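DNA damage response protein Rtt109, putative (Neosartorya fumigata, PDB 5ZB9) probably transfers the acetyl group of acetyl-CoA to a lysine of histone H3, in support of nucleosome assembly and the DNA damage response. Local coordinates at residues 289-294 / 298-303; 39-42 / 46-49. All coordinates share one frame; numbering follows the deposited sequence.

Contact 1 of 2, residues 289-294 / 298-303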
loop_
_atom_site.group_PDB
_atom_site.type_symbol
_atom_site.label_atom_id
_atom_site.label_comp_id
_atom_site.label_asym_id
_atom_site.label_seq_id
_atom_site.Cartn_x
_atom_site.Cartn_y
_atom_site.Cartn_z
ATOM N N GLY A 289 -27.680 3.971 -8.897
ATOM C CA GLY A 289 -26.335 3.468 -8.717
ATOM C C GLY A 289 -26.329 2.021 -8.266
ATOM O O GLY A 289 -25.329 1.528 -7.753
ATOM N N HIS A 290 -27.449 1.330 -8.451
ATOM C CA HIS A 290 -27.542 -0.061 -8.040
ATOM C C HIS A 290 -27.196 -0.995 -9.187
ATOM O O HIS A 290 -27.703 -0.859 -10.298
ATOM C CB HIS A 290 -28.934 -0.382 -7.507
ATOM C CG HIS A 290 -29.253 0.286 -6.207
ATOM N ND1 HIS A 290 -30.545 0.484 -5.768
ATOM C CD2 HIS A 290 -28.448 0.797 -5.245
ATOM C CE1 HIS A 290 -30.522 1.088 -4.594
ATOM N NE2 HIS A 290 -29.263 1.288 -4.252
ATOM N N TRP A 291 -26.316 -1.945 -8.901
ATOM C CA TRP A 291 -25.933 -2.958 -9.860
ATOM C C TRP A 291 -27.056 -3.949 -10.117
ATOM O O TRP A 291 -27.985 -4.078 -9.316
ATOM C CB TRP A 291 -24.715 -3.715 -9.359
ATOM C CG TRP A 291 -23.467 -2.915 -9.241
ATOM C CD1 TRP A 291 -22.989 -2.000 -10.122
ATOM C CD2 TRP A 291 -22.513 -2.988 -8.174
ATOM N NE1 TRP A 291 -21.789 -1.497 -9.675
ATOM C CE2 TRP A 291 -21.478 -2.090 -8.478
ATOM C CE3 TRP A 291 -22.436 -3.734 -6.991
ATOM C CZ2 TRP A 291 -20.374 -1.922 -7.650
ATOM C CZ3 TRP A 291 -21.351 -3.556 -6.168
ATOM C CH2 TRP A 291 -20.338 -2.655 -6.495
ATOM N N ARG A 292 -26.942 -4.677 -11.221
ATOM C CA ARG A 292 -27.939 -5.676 -11.578
ATOM C C ARG A 292 -27.697 -6.979 -10.823
ATOM O O ARG A 292 -28.592 -7.496 -10.157
ATOM C CB ARG A 292 -27.927 -5.926 -13.092
ATOM C CG ARG A 292 -28.979 -6.921 -13.565
ATOM C CD ARG A 292 -28.947 -7.131 -15.077
ATOM N NE ARG A 292 -27.691 -7.725 -15.523
ATOM C CZ ARG A 292 -26.850 -7.133 -16.364
ATOM N NH1 ARG A 292 -25.725 -7.748 -16.717
ATOM N NH2 ARG A 292 -27.138 -5.926 -16.856
ATOM N N SER A 293 -26.476 -7.497 -10.912
ATOM C CA SER A 293 -26.181 -8.819 -10.373
ATOM C C SER A 293 -25.709 -8.820 -8.918
ATOM O O SER A 293 -25.727 -9.864 -8.276
ATOM C CB SER A 293 -25.137 -9.508 -11.246
ATOM O OG SER A 293 -23.929 -8.776 -11.264
ATOM N N VAL A 294 -25.286 -7.671 -8.397
ATOM C CA VAL A 294 -24.831 -7.589 -7.004
ATOM C C VAL A 294 -25.575 -6.487 -6.250
ATOM O O VAL A 294 -25.565 -5.325 -6.674
ATOM C CB VAL A 294 -23.306 -7.331 -6.911
ATOM C CG1 VAL A 294 -22.908 -6.963 -5.486
ATOM C CG2 VAL A 294 -22.524 -8.544 -7.387
ATOM N N ALA A 298 -21.934 -7.219 1.199
ATOM C CA ALA A 298 -21.733 -8.626 1.546
ATOM C C ALA A 298 -21.705 -9.505 0.302
ATOM O O ALA A 298 -20.908 -10.438 0.196
ATOM C CB ALA A 298 -22.829 -9.096 2.497
ATOM N N GLN A 299 -22.580 -9.195 -0.646
ATOM C CA GLN A 299 -22.709 -9.995 -1.853
ATOM C C GLN A 299 -21.558 -9.709 -2.823
ATOM O O GLN A 299 -21.166 -10.572 -3.614
ATOM C CB GLN A 299 -24.061 -9.725 -2.511
ATOM C CG GLN A 299 -24.540 -10.828 -3.427
ATOM C CD GLN A 299 -25.846 -10.481 -4.142
ATOM O OE1 GLN A 299 -26.523 -9.498 -3.805
ATOM N NE2 GLN A 299 -26.199 -11.291 -5.141
ATOM N N PHE A 300 -21.014 -8.497 -2.754
ATOM C CA PHE A 300 -19.822 -8.145 -3.523
ATOM C C PHE A 300 -18.628 -9.028 -3.132
ATOM O O PHE A 300 -17.955 -9.575 -4.004
ATOM C CB PHE A 300 -19.483 -6.653 -3.334
ATOM C CG PHE A 300 -18.181 -6.229 -3.971
ATOM C CD1 PHE A 300 -18.128 -5.885 -5.313
ATOM C CD2 PHE A 300 -17.012 -6.164 -3.223
ATOM C CE1 PHE A 300 -16.933 -5.500 -5.901
ATOM C CE2 PHE A 300 -15.815 -5.776 -3.806
ATOM C CZ PHE A 300 -15.777 -5.441 -5.145
ATOM N N TRP A 301 -18.371 -9.182 -1.833
ATOM C CA TRP A 301 -17.242 -10.008 -1.397
ATOM C C TRP A 301 -17.467 -11.482 -1.741
ATOM O O TRP A 301 -16.517 -12.205 -2.069
ATOM C CB TRP A 301 -16.973 -9.855 0.107
ATOM C CG TRP A 301 -16.506 -8.482 0.509
ATOM C CD1 TRP A 301 -17.114 -7.641 1.391
ATOM C CD2 TRP A 301 -15.343 -7.785 0.029
ATOM N NE1 TRP A 301 -16.406 -6.466 1.494
ATOM C CE2 TRP A 301 -15.318 -6.526 0.666
ATOM C CE3 TRP A 301 -14.324 -8.103 -0.875
ATOM C CZ2 TRP A 301 -14.316 -5.585 0.429
ATOM C CZ3 TRP A 301 -13.329 -7.167 -1.113
ATOM C CH2 TRP A 301 -13.333 -5.924 -0.461
ATOM N N GLU A 302 -18.717 -11.930 -1.676
ATOM C CA GLU A 302 -19.017 -13.308 -2.030
ATOM C C GLU A 302 -18.747 -13.541 -3.501
ATOM O O GLU A 302 -18.113 -14.525 -3.877
ATOM C CB GLU A 302 -20.463 -13.665 -1.715
ATOM C CG GLU A 302 -20.745 -15.146 -1.914
ATOM C CD GLU A 302 -22.223 -15.458 -2.105
ATOM O OE1 GLU A 302 -23.068 -14.552 -1.885
ATOM O OE2 GLU A 302 -22.531 -16.612 -2.492
ATOM N N MET A 303 -19.218 -12.628 -4.339
ATOM C CA MET A 303 -19.063 -12.806 -5.778
ATOM C C MET A 303 -17.629 -12.535 -6.239
ATOM O O MET A 303 -17.229 -12.982 -7.315
ATOM C CB MET A 303 -20.053 -11.914 -6.528
ATOM C CG MET A 303 -21.512 -12.321 -6.331
ATOM S SD MET A 303 -21.866 -13.993 -6.942
ATOM C CE MET A 303 -22.021 -14.891 -5.407
#
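Gln299 reaches from the first turn of helix 297-304 to the loop residues Ser293 and Val294, and its OE1 accepts a hydrogen bond from the backbone N of Lys295. Its CG lies anti to the backbone N (chi1 -158°) and the chain runs on extended, which carries the amide out to the loop; the length of a glutamine suits this span. NE2 makes no hydrogen bond across the contact: it comes to 3.5 Å from Ser293 O, but the angle is poor.

Beside the amide, Val294 splits its two methyls between Phe300 and Met303, about one turn apart on the helix. CG1 points at the helix backbone, 3.7 Å from Phe300 N, while CG2 lies 4.1 Å from CG of Met303, whose sulfur end bends away. A branched residue suits this place because it fills both sites at once. Elsewhere in the contact, Trp291 CZ3, on the six-membered part of the indole, approaches CD1 of Phe300 obliquely, 4.1 Å apart. Trp291 NE1 donates to Asp272, which fixes the indole against helix 266-272, and Phe300 also meets the ring of Phe267.

With Ser296 OG hydrogen-bonded to Gln299 N, the arrangement is that of a loop folded back on the helix it leads into, where side-chain to backbone bonds secure the first turn beside an obliquely packed Trp291-Phe300 pair.

Contact 2 of 2, residues 39-42 / 46-49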
loop_
_atom_site.group_PDB
_atom_site.type_symbol
_atom_site.label_atom_id
_atom_site.label_comp_id
_atom_site.label_asym_id
_atom_site.label_seq_id
_atom_site.Cartn_x
_atom_site.Cartn_y
_atom_site.Cartn_z
ATOM N N PHE A 39 -13.267 6.657 -3.783
ATOM C CA PHE A 39 -14.645 6.187 -3.705
ATOM C C PHE A 39 -15.542 6.897 -4.712
ATOM O O PHE A 39 -15.478 8.117 -4.857
ATOM C CB PHE A 39 -15.199 6.388 -2.297
ATOM C CG PHE A 39 -14.446 5.644 -1.244
ATOM C CD1 PHE A 39 -14.846 4.376 -0.858
ATOM C CD2 PHE A 39 -13.329 6.208 -0.642
ATOM C CE1 PHE A 39 -14.147 3.682 0.113
ATOM C CE2 PHE A 39 -12.627 5.524 0.329
ATOM C CZ PHE A 39 -13.035 4.262 0.709
ATOM N N ALA A 40 -16.368 6.129 -5.410
ATOM C CA ALA A 40 -17.381 6.704 -6.289
ATOM C C ALA A 40 -18.417 7.482 -5.472
ATOM O O ALA A 40 -18.790 7.070 -4.364
ATOM C CB ALA A 40 -18.057 5.617 -7.115
ATOM N N ALA A 41 -18.866 8.611 -6.017
ATOM C CA ALA A 41 -19.878 9.439 -5.362
ATOM C C ALA A 41 -21.243 8.781 -5.421
ATOM O O ALA A 41 -21.590 8.153 -6.422
ATOM C CB ALA A 41 -19.940 10.820 -6.002
ATOM N N PRO A 42 -22.023 8.916 -4.344
ATOM C CA PRO A 42 -23.412 8.450 -4.341
ATOM C C PRO A 42 -24.246 9.325 -5.269
ATOM O O PRO A 42 -23.794 10.420 -5.617
ATOM C CB PRO A 42 -23.849 8.618 -2.878
ATOM C CG PRO A 42 -22.611 8.984 -2.118
ATOM C CD PRO A 42 -21.670 9.598 -3.092
ATOM N N GLU A 46 -21.161 15.158 -5.489
ATOM C CA GLU A 46 -19.911 15.185 -6.228
ATOM C C GLU A 46 -18.879 14.313 -5.515
ATOM O O GLU A 46 -19.003 14.059 -4.314
ATOM C CB GLU A 46 -19.404 16.625 -6.377
ATOM C CG GLU A 46 -20.227 17.479 -7.341
ATOM C CD GLU A 46 -20.246 16.919 -8.758
ATOM O OE1 GLU A 46 -19.172 16.518 -9.260
ATOM O OE2 GLU A 46 -21.339 16.875 -9.369
ATOM N N PRO A 47 -17.871 13.830 -6.258
ATOM C CA PRO A 47 -16.776 13.056 -5.662
ATOM C C PRO A 47 -15.959 13.897 -4.687
ATOM O O PRO A 47 -15.897 15.116 -4.842
ATOM C CB PRO A 47 -15.922 12.661 -6.870
ATOM C CG PRO A 47 -16.808 12.816 -8.044
ATOM C CD PRO A 47 -17.741 13.927 -7.720
ATOM N N GLU A 48 -15.336 13.260 -3.702
ATOM C CA GLU A 48 -14.486 13.989 -2.776
ATOM C C GLU A 48 -13.252 14.490 -3.497
ATOM O O GLU A 48 -12.679 13.787 -4.327
ATOM C CB GLU A 48 -14.094 13.118 -1.578
ATOM C CG GLU A 48 -15.289 12.647 -0.777
ATOM C CD GLU A 48 -14.934 12.211 0.627
ATOM O OE1 GLU A 48 -13.789 12.467 1.059
ATOM O OE2 GLU A 48 -15.805 11.614 1.301
ATOM N N SER A 49 -12.869 15.725 -3.199
ATOM C CA SER A 49 -11.639 16.289 -3.723
ATOM C C SER A 49 -10.449 15.479 -3.215
ATOM O O SER A 49 -10.259 15.331 -2.006
ATOM C CB SER A 49 -11.504 17.755 -3.313
ATOM O OG SER A 49 -10.285 18.289 -3.802
HETATM O O HOH W 1 -15.837 10.418 -3.343
#
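Ala41 and Pro47 form the close part of this contact, where two extended segments run antiparallel with CA atoms only 4.8 Å apart. The methyl of Ala41 stands over the face of the Glu46-Pro47 peptide group: its CB lies 3.7 Å from both the carbonyl carbon of Glu46 and the N of Pro47. The Pro47 ring adds a looser touch through CD, 4.2 Å from the same methyl. The residue types fit the job. A single methyl is small enough to let the backbones come this near, and proline N carries no hydrogen, so that covering it with carbon costs no hydrogen bond.

Further along, the segments draw apart and solvent takes over. Phe39 O and Glu48 N are 5.3 Å from one another, too far for a direct bond, and one water fills the step. It donates to Phe39 O at 2.8 Å and accepts from Glu48 N at 2.9 Å, with an angle of about 136° at the water. Both backbone groups are thus satisfied without the two segments closing up. Glu46 turns its CB away from Ala41, as befits a charged residue at the surface, while its backbone is hydrogen-bonded to that of Val339. Glu48 sends OE1 to Ser337 OG, so the second segment is tied to the 337-339 region as well as to the first.

The whole lies in the long connection between antiparallel strands 22-35 and 50-61. With no direct hydrogen bond across it, a small apolar touch and a bridging water make up the pairing, which suggests a modest hold, probably shared with the water and the 337-339 region.

Contact 1 is partly buried, with Trp291, Val294 and Phe300 shielded from solvent, whereas contact 2 lies at the surface and buries about half as much area. Their elements differ too: 289-294 packs on a helix that starts just beyond it, while 39-42 and 46-49 belong to one loop between neighbouring strands. Large aromatic and branched side chains do the work in contact 1; in contact 2 backbone, a methyl and water suffice. The two do not touch, their nearest atoms being about 7 Å apart, but Arg253 is met by Trp291 in contact 1 and by Ala40 in contact 2, giving them a common neighbour.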